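Local coordinates for protein nicotinate-nucleotide pyrophosphorylase (PDB 3TQV) that probably catalyses the conversion of quinolinate and 5-phospho-alpha-D-ribose 1-diphosphate to nicotinate ribonucleotide, carbon dioxide and diphosphate, a step in NAD(+) biosynthesis, at residues Cys50-Glu55 against Ile279-Gln284; Met56-Gln61 against Ile77-Ser82; Gln70-Ile75 against Val100-Thr105; Ser118-Val123 against Ala271-Ile276. All blocks are in the same frame, centred on the assembly; numbering follows the deposited sequence.

Interaction 1. Residues Cys50-Glu55 against Ile279-Gln284; sequences CITREE and IDLSLQ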
loop_
_atom_site.group_PDB
_atom_site.type_symbol
_atom_site.label_atom_id
_atom_site.label_comp_id
_atom_site.label_asym_id
_atom_site.label_seq_id
_atom_site.Cartn_x
_atom_site.Cartn_y
_atom_site.Cartn_z
ATOM N N CYS B 50 -2.833 -15.867 16.306
ATOM C CA CYS B 50 -3.176 -15.249 15.037
ATOM C C CYS B 50 -3.265 -16.283 13.918
ATOM O O CYS B 50 -2.344 -17.077 13.734
ATOM C CB CYS B 50 -2.130 -14.180 14.696
ATOM S SG CYS B 50 -2.272 -13.489 13.040
ATOM N N ILE B 51 -4.361 -16.279 13.166
ATOM C CA ILE B 51 -4.472 -17.176 12.023
ATOM C C ILE B 51 -4.456 -16.454 10.700
ATOM O O ILE B 51 -4.880 -15.310 10.611
ATOM C CB ILE B 51 -5.792 -17.950 12.019
ATOM C CG1 ILE B 51 -6.843 -17.204 12.830
ATOM C CG2 ILE B 51 -5.588 -19.366 12.513
ATOM C CD1 ILE B 51 -8.225 -17.708 12.556
ATOM N N THR B 52 -3.988 -17.149 9.669
ATOM C CA THR B 52 -4.321 -16.793 8.300
ATOM C C THR B 52 -5.637 -17.477 7.956
ATOM O O THR B 52 -5.965 -18.520 8.512
ATOM C CB THR B 52 -3.312 -17.324 7.298
ATOM O OG1 THR B 52 -2.026 -17.435 7.905
ATOM C CG2 THR B 52 -3.227 -16.384 6.129
ATOM N N ARG B 53 -6.397 -16.898 7.041
ATOM C CA ARG B 53 -7.562 -17.596 6.543
ATOM C C ARG B 53 -7.241 -18.129 5.140
ATOM O O ARG B 53 -8.094 -18.713 4.472
ATOM C CB ARG B 53 -8.780 -16.673 6.521
ATOM C CG ARG B 53 -9.068 -15.951 7.825
ATOM C CD ARG B 53 -9.820 -16.835 8.821
ATOM N NE ARG B 53 -10.532 -16.037 9.816
ATOM C CZ ARG B 53 -11.066 -16.511 10.940
ATOM N NH1 ARG B 53 -10.972 -17.798 11.247
ATOM N NH2 ARG B 53 -11.699 -15.688 11.768
ATOM N N GLU B 54 -5.999 -17.936 4.702
ATOM C CA GLU B 54 -5.617 -18.311 3.348
ATOM C C GLU B 54 -4.137 -18.594 3.265
ATOM O O GLU B 54 -3.373 -18.136 4.092
ATOM C CB GLU B 54 -6.004 -17.208 2.364
ATOM C CG GLU B 54 -5.636 -15.812 2.850
ATOM C CD GLU B 54 -5.844 -14.734 1.800
ATOM O OE1 GLU B 54 -6.496 -13.711 2.134
ATOM O OE2 GLU B 54 -5.345 -14.908 0.655
ATOM N N GLU B 55 -3.733 -19.375 2.276
ATOM C CA GLU B 55 -2.321 -19.710 2.110
ATOM C C GLU B 55 -1.547 -18.435 1.838
ATOM O O GLU B 55 -2.055 -17.515 1.186
ATOM C CB GLU B 55 -2.141 -20.699 0.963
ATOM C CG GLU B 55 -0.751 -21.302 0.819
ATOM C CD GLU B 55 -0.713 -22.354 -0.283
ATOM O OE1 GLU B 55 -0.050 -22.124 -1.315
ATOM O OE2 GLU B 55 -1.367 -23.404 -0.112
ATOM N N ILE B 279 -3.325 -10.111 2.835
ATOM C CA ILE B 279 -3.682 -11.410 3.356
ATOM C C ILE B 279 -4.694 -11.257 4.475
ATOM O O ILE B 279 -4.564 -10.373 5.327
ATOM C CB ILE B 279 -2.449 -12.139 3.921
ATOM C CG1 ILE B 279 -1.427 -12.393 2.802
ATOM C CG2 ILE B 279 -2.868 -13.417 4.628
ATOM C CD1 ILE B 279 -2.048 -12.797 1.443
ATOM N N ASP B 280 -5.695 -12.132 4.472
ATOM C CA ASP B 280 -6.719 -12.123 5.502
ATOM C C ASP B 280 -6.263 -12.828 6.787
ATOM O O ASP B 280 -5.932 -14.038 6.809
ATOM C CB ASP B 280 -8.013 -12.733 4.962
ATOM C CG ASP B 280 -9.154 -12.624 5.931
ATOM O OD1 ASP B 280 -9.131 -11.728 6.802
ATOM O OD2 ASP B 280 -10.083 -13.440 5.817
ATOM N N LEU B 281 -6.243 -12.050 7.862
ATOM C CA LEU B 281 -5.708 -12.489 9.132
ATOM C C LEU B 281 -6.778 -12.333 10.168
ATOM O O LEU B 281 -7.791 -11.702 9.916
ATOM C CB LEU B 281 -4.513 -11.622 9.526
ATOM C CG LEU B 281 -3.342 -11.683 8.558
ATOM C CD1 LEU B 281 -2.148 -10.943 9.134
ATOM C CD2 LEU B 281 -3.008 -13.136 8.261
ATOM N N SER B 282 -6.553 -12.908 11.339
ATOM C CA SER B 282 -7.441 -12.702 12.465
ATOM C C SER B 282 -6.668 -12.951 13.776
ATOM O O SER B 282 -5.900 -13.902 13.885
ATOM C CB SER B 282 -8.666 -13.611 12.330
ATOM O OG SER B 282 -9.538 -13.457 13.426
ATOM N N LEU B 283 -6.834 -12.076 14.760
ATOM C CA LEU B 283 -6.276 -12.353 16.076
ATOM C C LEU B 283 -7.367 -12.930 16.985
ATOM O O LEU B 283 -8.360 -12.267 17.283
ATOM C CB LEU B 283 -5.681 -11.089 16.699
ATOM C CG LEU B 283 -4.969 -11.285 18.047
ATOM C CD1 LEU B 283 -3.650 -11.981 17.837
ATOM C CD2 LEU B 283 -4.745 -9.960 18.755
ATOM N N GLN B 284 -7.205 -14.171 17.408
ATOM C CA GLN B 284 -8.158 -14.743 18.349
ATOM C C GLN B 284 -7.648 -14.539 19.783
ATOM O O GLN B 284 -6.610 -15.085 20.184
ATOM C CB GLN B 284 -8.460 -16.220 18.027
ATOM C CG GLN B 284 -9.002 -16.452 16.605
ATOM C CD GLN B 284 -10.408 -15.886 16.399
ATOM O OE1 GLN B 284 -11.307 -16.124 17.210
ATOM N NE2 GLN B 284 -10.606 -15.141 15.315
#
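R53 lays its aliphatic stem across D280, with R53 CG 3.4 Å from D280 OD2, just past the end of an antiparallel beta pairing. The pairing joins strand 45-52 to strand 281-285, so that a strand from the C-terminal end of the chain is, within this chain, an outermost strand of the N-terminal domain's four-stranded sheet. The local strand axes run at 154° to each other. I51 and S282 form a hydrogen-bonded pair: I51 N donates to S282 O (2.9 Å) and S282 N to I51 O (3.0 Å). The flanking pairs, C50 with L283 and T52 with L281, are non-hydrogen-bonded. Their four side chains share one face of the sheet, on which L281 and L283 pack against helix 100-130 and C50 CB lies 4.1 Å from L283 CD1. On the other face I51 CG1 approaches S282 CB at 4.1 Å.

Beyond the regular pairing, R53 N still donates to D280 O (2.9 Å). R53 bends at chi2 (-81°), which turns CD away from a straight continuation of the chain, and the guanidinium ends near S282 and Q284 without its charged atoms touching the D280 carboxylate; I51 CD1 lies off-centre over one guanidinium face. S282 OG accepts a bond from Q284 NE2. E54 crosses D280 at about a right angle and reaches back to the main chain: D280 N donates to E54 OE1 at 2.9 Å, approaching from 45° above the carboxylate plane.

Interaction 2. Residues Met56-Gln61 against Ile77-Ser82; sequences MILCGQ and ITWLYS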
loop_
_atom_site.group_PDB
_atom_site.type_symbol
_atom_site.label_atom_id
_atom_site.label_comp_id
_atom_site.label_asym_id
_atom_site.label_seq_id
_atom_site.Cartn_x
_atom_site.Cartn_y
_atom_site.Cartn_z
HETATM N N MSE B 56 -0.316 -18.369 2.335
HETATM C CA MSE B 56 0.408 -17.114 2.291
HETATM C C MSE B 56 1.885 -17.289 2.554
HETATM O O MSE B 56 2.297 -18.260 3.176
HETATM C CB MSE B 56 -0.176 -16.164 3.329
HETATM C CG MSE B 56 -0.095 -16.701 4.741
HETATM SE SE MSE B 56 1.111 -15.661 5.870
HETATM C CE MSE B 56 -0.039 -14.154 6.299
ATOM N N ILE B 57 2.673 -16.334 2.058
ATOM C CA ILE B 57 4.085 -16.207 2.414
ATOM C C ILE B 57 4.216 -15.155 3.499
ATOM O O ILE B 57 3.986 -13.972 3.259
ATOM C CB ILE B 57 4.958 -15.799 1.217
ATOM C CG1 ILE B 57 4.801 -16.792 0.057
ATOM C CG2 ILE B 57 6.417 -15.720 1.637
ATOM C CD1 ILE B 57 5.271 -18.219 0.388
ATOM N N LEU B 58 4.570 -15.596 4.698
ATOM C CA LEU B 58 4.717 -14.710 5.837
ATOM C C LEU B 58 5.840 -13.703 5.665
ATOM O O LEU B 58 6.939 -14.026 5.194
ATOM C CB LEU B 58 4.955 -15.522 7.110
ATOM C CG LEU B 58 5.353 -14.780 8.402
ATOM C CD1 LEU B 58 4.366 -13.649 8.729
ATOM C CD2 LEU B 58 5.458 -15.766 9.573
ATOM N N CYS B 59 5.539 -12.475 6.066
ATOM C CA CYS B 59 6.502 -11.386 6.126
ATOM C C CYS B 59 5.988 -10.358 7.145
ATOM O O CYS B 59 4.813 -9.982 7.135
ATOM C CB CYS B 59 6.693 -10.771 4.743
ATOM S SG CYS B 59 8.028 -9.562 4.649
ATOM N N GLY B 60 6.850 -9.928 8.054
ATOM C CA GLY B 60 6.421 -8.980 9.064
ATOM C C GLY B 60 6.796 -9.266 10.506
ATOM O O GLY B 60 6.555 -8.426 11.366
ATOM N N GLN B 61 7.369 -10.438 10.776
ATOM C CA GLN B 61 7.893 -10.755 12.112
ATOM C C GLN B 61 8.510 -9.558 12.837
ATOM O O GLN B 61 8.037 -9.172 13.911
ATOM C CB GLN B 61 8.915 -11.888 12.041
ATOM C CG GLN B 61 8.289 -13.277 12.153
ATOM C CD GLN B 61 9.325 -14.393 12.200
ATOM O OE1 GLN B 61 9.378 -15.161 13.159
ATOM N NE2 GLN B 61 10.139 -14.491 11.162
ATOM N N ILE B 77 5.801 -13.382 22.844
ATOM C CA ILE B 77 5.397 -13.890 21.536
ATOM C C ILE B 77 6.146 -15.175 21.167
ATOM O O ILE B 77 7.356 -15.297 21.380
ATOM C CB ILE B 77 5.578 -12.814 20.435
ATOM C CG1 ILE B 77 5.023 -13.299 19.107
ATOM C CG2 ILE B 77 7.040 -12.428 20.288
ATOM C CD1 ILE B 77 4.865 -12.180 18.091
ATOM N N THR B 78 5.414 -16.141 20.629
ATOM C CA THR B 78 6.045 -17.313 20.052
ATOM C C THR B 78 5.612 -17.481 18.614
ATOM O O THR B 78 4.423 -17.554 18.312
ATOM C CB THR B 78 5.699 -18.583 20.813
ATOM O OG1 THR B 78 5.934 -18.367 22.202
ATOM C CG2 THR B 78 6.561 -19.744 20.317
ATOM N N TRP B 79 6.600 -17.545 17.735
ATOM C CA TRP B 79 6.362 -17.685 16.314
ATOM C C TRP B 79 6.342 -19.149 15.866
ATOM O O TRP B 79 7.287 -19.912 16.102
ATOM C CB TRP B 79 7.422 -16.896 15.550
ATOM C CG TRP B 79 7.272 -15.406 15.702
ATOM C CD1 TRP B 79 7.911 -14.594 16.599
ATOM C CD2 TRP B 79 6.422 -14.550 14.924
ATOM N NE1 TRP B 79 7.515 -13.292 16.425
ATOM C CE2 TRP B 79 6.601 -13.237 15.405
ATOM C CE3 TRP B 79 5.531 -14.769 13.866
ATOM C CZ2 TRP B 79 5.918 -12.146 14.866
ATOM C CZ3 TRP B 79 4.856 -13.684 13.333
ATOM C CH2 TRP B 79 5.052 -12.392 13.835
ATOM N N LEU B 80 5.253 -19.537 15.219
ATOM C CA LEU B 80 5.125 -20.892 14.696
ATOM C C LEU B 80 5.617 -20.970 13.258
ATOM O O LEU B 80 5.920 -22.038 12.757
ATOM C CB LEU B 80 3.676 -21.389 14.800
ATOM C CG LEU B 80 3.218 -21.812 16.199
ATOM C CD1 LEU B 80 2.791 -20.622 17.059
ATOM C CD2 LEU B 80 2.069 -22.781 16.066
ATOM N N TYR B 81 5.656 -19.823 12.596
ATOM C CA TYR B 81 6.246 -19.703 11.280
ATOM C C TYR B 81 7.155 -18.489 11.284
ATOM O O TYR B 81 6.933 -17.556 12.048
ATOM C CB TYR B 81 5.162 -19.530 10.224
ATOM C CG TYR B 81 4.369 -20.778 9.982
ATOM C CD1 TYR B 81 4.717 -21.654 8.960
ATOM C CD2 TYR B 81 3.275 -21.090 10.781
ATOM C CE1 TYR B 81 3.997 -22.814 8.732
ATOM C CE2 TYR B 81 2.543 -22.250 10.567
ATOM C CZ TYR B 81 2.912 -23.116 9.540
ATOM O OH TYR B 81 2.195 -24.277 9.320
ATOM N N SER B 82 8.182 -18.510 10.445
ATOM C CA SER B 82 9.078 -17.373 10.303
ATOM C C SER B 82 8.913 -16.706 8.938
ATOM O O SER B 82 8.328 -17.284 8.009
ATOM C CB SER B 82 10.531 -17.808 10.513
ATOM O OG SER B 82 10.844 -18.977 9.760
#
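Q61 runs over the indole of W79, the two side chains pointing opposite ways, and the glutamine chain can be traced across the ring system atom by atom. Q61 CB stands 4.1 Å from W79 CZ2, at the benzene end of the indole. The next atom, Q61 CG, sits squarely over the six-membered ring of W79, 3.4 Å from its centroid and only 5° off the ring normal, a CH-pi contact onto the face. Beyond CG the chain is extended, with CD anti to CA about the CB-CG bond (chi2 -175°), and Q61 CD comes to 3.5 Å from S82 CA. The terminal amide is steeply inclined to the indole, its plane 74° from that of the ring, and lies between W79 and S82. The opposite face of the indole is covered off-centre by I77 CD1, so the ring is held between two aliphatic groups.

L58 adds one methyl, CD2, to the contact: L58 CD2 is 3.8 Å from Y81 CB, 4.3 Å from W79 CZ3 and 3.4 Å from Y81 O. Q61 opens helix 61-71, with G60 at the N-cap position, and D83 accepts hydrogen bonds from both G60 N and Q61 N. W79 NE1 bonds to N65 OD1 in the same helix, which ties the indole edge to the element that covers its face.

With Q61 CG over the ring and L58 CD2 against Y81 and W79, the join of this helix start to strand 76-79 and the residues after it rests mainly on apolar and CH-pi contact.

Interaction 3. Residues Gln70-Ile75 against Val100-Thr105; sequences QLDKNI and VRSILT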
loop_
_atom_site.group_PDB
_atom_site.type_symbol
_atom_site.label_atom_id
_atom_site.label_comp_id
_atom_site.label_asym_id
_atom_site.label_seq_id
_atom_site.Cartn_x
_atom_site.Cartn_y
_atom_site.Cartn_z
ATOM N N GLN B 70 7.363 -1.926 21.673
ATOM C CA GLN B 70 7.051 -0.525 21.935
ATOM C C GLN B 70 5.837 -0.325 22.846
ATOM O O GLN B 70 5.771 0.650 23.588
ATOM C CB GLN B 70 6.890 0.249 20.629
ATOM C CG GLN B 70 8.209 0.621 19.961
ATOM C CD GLN B 70 8.019 1.376 18.641
ATOM O OE1 GLN B 70 8.784 1.194 17.680
ATOM N NE2 GLN B 70 7.001 2.230 18.593
ATOM N N LEU B 71 4.883 -1.246 22.804
ATOM C CA LEU B 71 3.687 -1.109 23.633
ATOM C C LEU B 71 3.822 -1.667 25.053
ATOM O O LEU B 71 3.409 -1.036 26.020
ATOM C CB LEU B 71 2.488 -1.764 22.957
ATOM C CG LEU B 71 1.792 -0.950 21.880
ATOM C CD1 LEU B 71 0.492 -1.629 21.473
ATOM C CD2 LEU B 71 1.530 0.445 22.392
ATOM N N ASP B 72 4.384 -2.860 25.164
ATOM C CA ASP B 72 4.392 -3.583 26.413
ATOM C C ASP B 72 5.379 -4.747 26.274
ATOM O O ASP B 72 5.025 -5.814 25.780
ATOM C CB ASP B 72 2.978 -4.106 26.711
ATOM C CG ASP B 72 2.871 -4.770 28.081
ATOM O OD1 ASP B 72 3.925 -5.108 28.667
ATOM O OD2 ASP B 72 1.739 -4.953 28.577
ATOM N N LYS B 73 6.620 -4.539 26.701
ATOM C CA LYS B 73 7.633 -5.587 26.606
ATOM C C LYS B 73 7.210 -6.866 27.345
ATOM O O LYS B 73 7.798 -7.926 27.147
ATOM C CB LYS B 73 8.983 -5.085 27.133
ATOM C CG LYS B 73 9.466 -3.790 26.511
ATOM C CD LYS B 73 10.968 -3.623 26.682
ATOM C CE LYS B 73 11.440 -2.232 26.259
ATOM N NZ LYS B 73 11.052 -1.873 24.848
ATOM N N ASN B 74 6.185 -6.753 28.188
ATOM C CA ASN B 74 5.653 -7.888 28.945
ATOM C C ASN B 74 4.959 -8.943 28.086
ATOM O O ASN B 74 4.908 -10.106 28.470
ATOM C CB ASN B 74 4.678 -7.419 30.038
ATOM C CG ASN B 74 5.358 -6.603 31.125
ATOM O OD1 ASN B 74 6.437 -6.959 31.611
ATOM N ND2 ASN B 74 4.729 -5.492 31.505
ATOM N N ILE B 75 4.405 -8.535 26.943
ATOM C CA ILE B 75 3.769 -9.489 26.034
ATOM C C ILE B 75 4.799 -10.465 25.483
ATOM O O ILE B 75 5.775 -10.051 24.866
ATOM C CB ILE B 75 3.082 -8.807 24.829
ATOM C CG1 ILE B 75 2.024 -7.798 25.290
ATOM C CG2 ILE B 75 2.455 -9.865 23.919
ATOM C CD1 ILE B 75 1.479 -6.905 24.157
ATOM N N VAL B 100 -4.439 -8.167 28.495
ATOM C CA VAL B 100 -5.593 -8.012 27.608
ATOM C C VAL B 100 -5.619 -6.664 26.872
ATOM O O VAL B 100 -5.857 -6.599 25.666
ATOM C CB VAL B 100 -6.902 -8.118 28.403
ATOM C CG1 VAL B 100 -8.030 -8.513 27.494
ATOM C CG2 VAL B 100 -6.764 -9.113 29.520
ATOM N N ARG B 101 -5.375 -5.592 27.619
ATOM C CA ARG B 101 -5.512 -4.243 27.101
ATOM C C ARG B 101 -4.419 -3.959 26.098
ATOM O O ARG B 101 -4.673 -3.467 25.008
ATOM C CB ARG B 101 -5.473 -3.234 28.255
ATOM C CG ARG B 101 -6.475 -3.548 29.347
ATOM C CD ARG B 101 -6.595 -2.410 30.330
ATOM N NE ARG B 101 -7.699 -2.595 31.272
ATOM C CZ ARG B 101 -7.910 -1.809 32.318
ATOM N NH1 ARG B 101 -7.098 -0.794 32.544
ATOM N NH2 ARG B 101 -8.922 -2.030 33.135
ATOM N N SER B 102 -3.195 -4.279 26.484
ATOM C CA SER B 102 -2.043 -4.148 25.599
ATOM C C SER B 102 -2.319 -4.922 24.310
ATOM O O SER B 102 -2.226 -4.378 23.213
ATOM C CB SER B 102 -0.796 -4.704 26.290
ATOM O OG SER B 102 -0.606 -4.131 27.569
ATOM N N ILE B 103 -2.695 -6.189 24.460
ATOM C CA ILE B 103 -2.953 -7.056 23.322
ATOM C C ILE B 103 -4.039 -6.496 22.400
ATOM O O ILE B 103 -3.874 -6.482 21.171
ATOM C CB ILE B 103 -3.345 -8.470 23.779
ATOM C CG1 ILE B 103 -2.134 -9.201 24.359
ATOM C CG2 ILE B 103 -3.897 -9.272 22.615
ATOM C CD1 ILE B 103 -2.478 -10.512 25.040
ATOM N N LEU B 104 -5.145 -6.047 22.991
ATOM C CA LEU B 104 -6.255 -5.534 22.206
ATOM C C LEU B 104 -5.842 -4.274 21.467
ATOM O O LEU B 104 -6.438 -3.905 20.448
ATOM C CB LEU B 104 -7.478 -5.237 23.086
ATOM C CG LEU B 104 -8.244 -6.438 23.646
ATOM C CD1 LEU B 104 -9.437 -5.989 24.490
ATOM C CD2 LEU B 104 -8.659 -7.406 22.535
ATOM N N THR B 105 -4.821 -3.615 21.995
ATOM C CA THR B 105 -4.334 -2.376 21.418
ATOM C C THR B 105 -3.282 -2.662 20.358
ATOM O O THR B 105 -3.299 -2.064 19.280
ATOM C CB THR B 105 -3.782 -1.442 22.503
ATOM O OG1 THR B 105 -4.861 -1.054 23.372
ATOM C CG2 THR B 105 -3.156 -0.205 21.875
#
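A single side-chain hydrogen bond with apolar packing around it, D72 to S102, links the C-terminal end of helix 61-71 to the first turns of helix 100-130 in the N-terminal domain. S102 OG donates to D72 OD2 at 2.7 Å, meeting the anti lone pair of that oxygen, the one turned away from the other carboxylate oxygen. With CG anti to the backbone N (chi1 -175°), the D72 carboxylate is carried toward helix 100-130. The main chain of S102 is bound separately, its N donating to N99 OD1.

Methyl groups flank this bond. I75 CD1 is 3.8 Å from S102 CB and 4.3 Å from I103 CG1. L71 meets T105 at about a right angle, with L71 CD1 3.9 Å from T105 CG2, and the T105 hydroxyl is hydrogen-bonded to D35. A type I turn from D72 to I75, closed by I75 N to D72 O at 3.0 Å, carries the chain from the helix toward strand 76-79.

I75 and I103 both also pack on L96 of strand 92-97, so the helix junction continues into the sheet, and T105 touches L168 of the second subunit. Helices laid against an antiparallel sheet in this way are typical of the open-faced alpha/beta sandwich of the quinolinate phosphoribosyltransferase N-terminal domain.

Interaction 4. Residues Ser118-Val123 against Ala271-Ile276; sequences SGTATV and AITKHI. With PO4 (phosphate ion), chain E.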
loop_
_atom_site.group_PDB
_atom_site.type_symbol
_atom_site.label_atom_id
_atom_site.label_comp_id
_atom_site.label_asym_id
_atom_site.label_seq_id
_atom_site.Cartn_x
_atom_site.Cartn_y
_atom_site.Cartn_z
ATOM N N SER B 118 3.040 -9.558 3.953
ATOM C CA SER B 118 2.802 -10.931 3.539
ATOM C C SER B 118 2.059 -10.868 2.224
ATOM O O SER B 118 2.200 -11.744 1.370
ATOM C CB SER B 118 1.973 -11.683 4.573
ATOM O OG SER B 118 2.617 -11.701 5.827
ATOM N N GLY B 119 1.260 -9.823 2.064
ATOM C CA GLY B 119 0.572 -9.608 0.811
ATOM C C GLY B 119 1.600 -9.499 -0.298
ATOM O O GLY B 119 1.605 -10.292 -1.250
ATOM N N THR B 120 2.477 -8.510 -0.162
ATOM C CA THR B 120 3.551 -8.322 -1.109
ATOM C C THR B 120 4.352 -9.589 -1.354
ATOM O O THR B 120 4.638 -9.918 -2.504
ATOM C CB THR B 120 4.479 -7.180 -0.704
ATOM O OG1 THR B 120 3.781 -5.942 -0.858
ATOM C CG2 THR B 120 5.735 -7.155 -1.603
ATOM N N ALA B 121 4.713 -10.310 -0.298
ATOM C CA ALA B 121 5.522 -11.527 -0.474
ATOM C C ALA B 121 4.751 -12.574 -1.259
ATOM O O ALA B 121 5.285 -13.197 -2.168
ATOM C CB ALA B 121 5.983 -12.087 0.863
ATOM N N THR B 122 3.484 -12.745 -0.915
ATOM C CA THR B 122 2.609 -13.717 -1.574
ATOM C C THR B 122 2.368 -13.429 -3.072
ATOM O O THR B 122 2.301 -14.358 -3.887
ATOM C CB THR B 122 1.266 -13.822 -0.806
ATOM O OG1 THR B 122 1.541 -14.107 0.576
ATOM C CG2 THR B 122 0.340 -14.893 -1.403
ATOM N N VAL B 123 2.252 -12.159 -3.445
ATOM C CA VAL B 123 2.159 -11.815 -4.866
ATOM C C VAL B 123 3.407 -12.305 -5.589
ATOM O O VAL B 123 3.348 -12.898 -6.664
ATOM C CB VAL B 123 2.149 -10.291 -5.097
ATOM C CG1 VAL B 123 1.818 -10.003 -6.547
ATOM C CG2 VAL B 123 1.189 -9.619 -4.163
ATOM N N ALA B 271 4.155 -4.676 -10.606
ATOM C CA ALA B 271 2.861 -5.101 -10.066
ATOM C C ALA B 271 3.020 -5.646 -8.660
ATOM O O ALA B 271 2.112 -5.560 -7.842
ATOM C CB ALA B 271 2.186 -6.132 -10.988
ATOM N N ILE B 272 4.198 -6.181 -8.374
ATOM C CA ILE B 272 4.409 -6.868 -7.106
ATOM C C ILE B 272 4.568 -5.927 -5.915
ATOM O O ILE B 272 4.562 -6.382 -4.780
ATOM C CB ILE B 272 5.588 -7.855 -7.183
ATOM C CG1 ILE B 272 6.877 -7.122 -7.530
ATOM C CG2 ILE B 272 5.309 -8.940 -8.232
ATOM C CD1 ILE B 272 8.102 -8.006 -7.453
ATOM N N THR B 273 4.676 -4.625 -6.174
ATOM C CA THR B 273 4.824 -3.625 -5.111
ATOM C C THR B 273 3.803 -2.504 -5.213
ATOM O O THR B 273 3.301 -2.030 -4.206
ATOM C CB THR B 273 6.262 -3.010 -5.041
ATOM O OG1 THR B 273 6.867 -2.979 -6.341
ATOM C CG2 THR B 273 7.136 -3.803 -4.100
ATOM N N LYS B 274 3.547 -2.070 -6.440
ATOM C CA LYS B 274 2.494 -1.123 -6.817
ATOM C C LYS B 274 1.111 -1.395 -6.200
ATOM O O LYS B 274 0.468 -0.505 -5.635
ATOM C CB LYS B 274 2.331 -1.232 -8.331
ATOM C CG LYS B 274 1.950 0.014 -9.015
ATOM C CD LYS B 274 2.352 -0.064 -10.476
ATOM C CE LYS B 274 1.702 -1.229 -11.164
ATOM N NZ LYS B 274 1.970 -1.076 -12.604
ATOM N N HIS B 275 0.633 -2.622 -6.369
ATOM C CA HIS B 275 -0.665 -3.018 -5.848
ATOM C C HIS B 275 -0.456 -3.767 -4.543
ATOM O O HIS B 275 0.653 -4.208 -4.254
ATOM C CB HIS B 275 -1.392 -3.918 -6.852
ATOM C CG HIS B 275 -1.487 -3.339 -8.228
ATOM N ND1 HIS B 275 -1.634 -1.988 -8.459
ATOM C CD2 HIS B 275 -1.444 -3.924 -9.448
ATOM C CE1 HIS B 275 -1.691 -1.766 -9.761
ATOM N NE2 HIS B 275 -1.575 -2.925 -10.383
ATOM N N ILE B 276 -1.517 -3.893 -3.753
ATOM C CA ILE B 276 -1.496 -4.739 -2.565
ATOM C C ILE B 276 -2.730 -5.628 -2.492
ATOM O O ILE B 276 -3.857 -5.143 -2.506
ATOM C CB ILE B 276 -1.450 -3.932 -1.267
ATOM C CG1 ILE B 276 -0.307 -2.904 -1.285
ATOM C CG2 ILE B 276 -1.273 -4.868 -0.108
ATOM C CD1 ILE B 276 1.100 -3.503 -1.149
HETATM P P PO4 E . 5.603 -1.788 -14.545
HETATM O O1 PO4 E . 5.120 -2.043 -15.946
HETATM O O2 PO4 E . 4.407 -1.752 -13.642
HETATM O O3 PO4 E . 6.561 -2.896 -14.190
HETATM O O4 PO4 E . 6.358 -0.486 -14.460
#
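Beside the predicted substrate site, which includes A271, T120 and V123 of the long helix 100-130 pack against I272 of the short helix 271-274, which follows strand 266-268 of the parallel sheet. The contact is buried and has no hydrogen bond across it. V123 CG1, anti to the backbone N (chi1 -170°), lies 4.0 Å from I272 CG2. T120 presents its two branches to different partners: CG2 is 3.5 Å from I272 O, and OG1 is 3.6 Å from I276 CD1. The polar need of that hydroxyl is met by a hydrogen bond with Q152 of helix 149-159, whose side also packs on I272 through V156.

Within helix 100-130, S118 O is gripped twice, by T122 N at 2.8 Å and T122 OG1 at 2.6 Å, the two donors arriving from opposite faces of the carbonyl plane.

On the far side of the short helix, K274 NZ donates to O2 of a phosphate ion at 2.7 Å. The ion, probably from the crystallisation liquor, is also bonded by G270 N, and G270 and A271 are predicted substrate-binding residues. T273 OG1 hydrogen-bonds K143 O in another predicted part of the site, while I276 packs on I276 of the second subunit. A phosphate held by a glycine N-H and a lysine beside a short helix after a strand is consistent with the phosphate-binding site of the TIM-barrel-like C-terminal domain.

Interaction 4 is the buried one, interactions 1 and 3 are partly buried, and interaction 2 lies at the surface. Backbone bonding dominates interaction 1; a single charged-to-hydroxyl bond marks interaction 3, whereas interactions 2 and 4 are mainly packing contacts. Interactions 3 and 4 use the same helix 100-130, with nearest atoms about 17 Å apart, and both touch the second subunit. Interaction 1 meets every other contact: I279 and L281 pack on M56 of interaction 2, L283 on I103 of interaction 3, and I279 on G119 of interaction 4. Probable hydrogen bonds, I57 N to T122 OG1 and C59 N to S118 OG, join interactions 2 and 4.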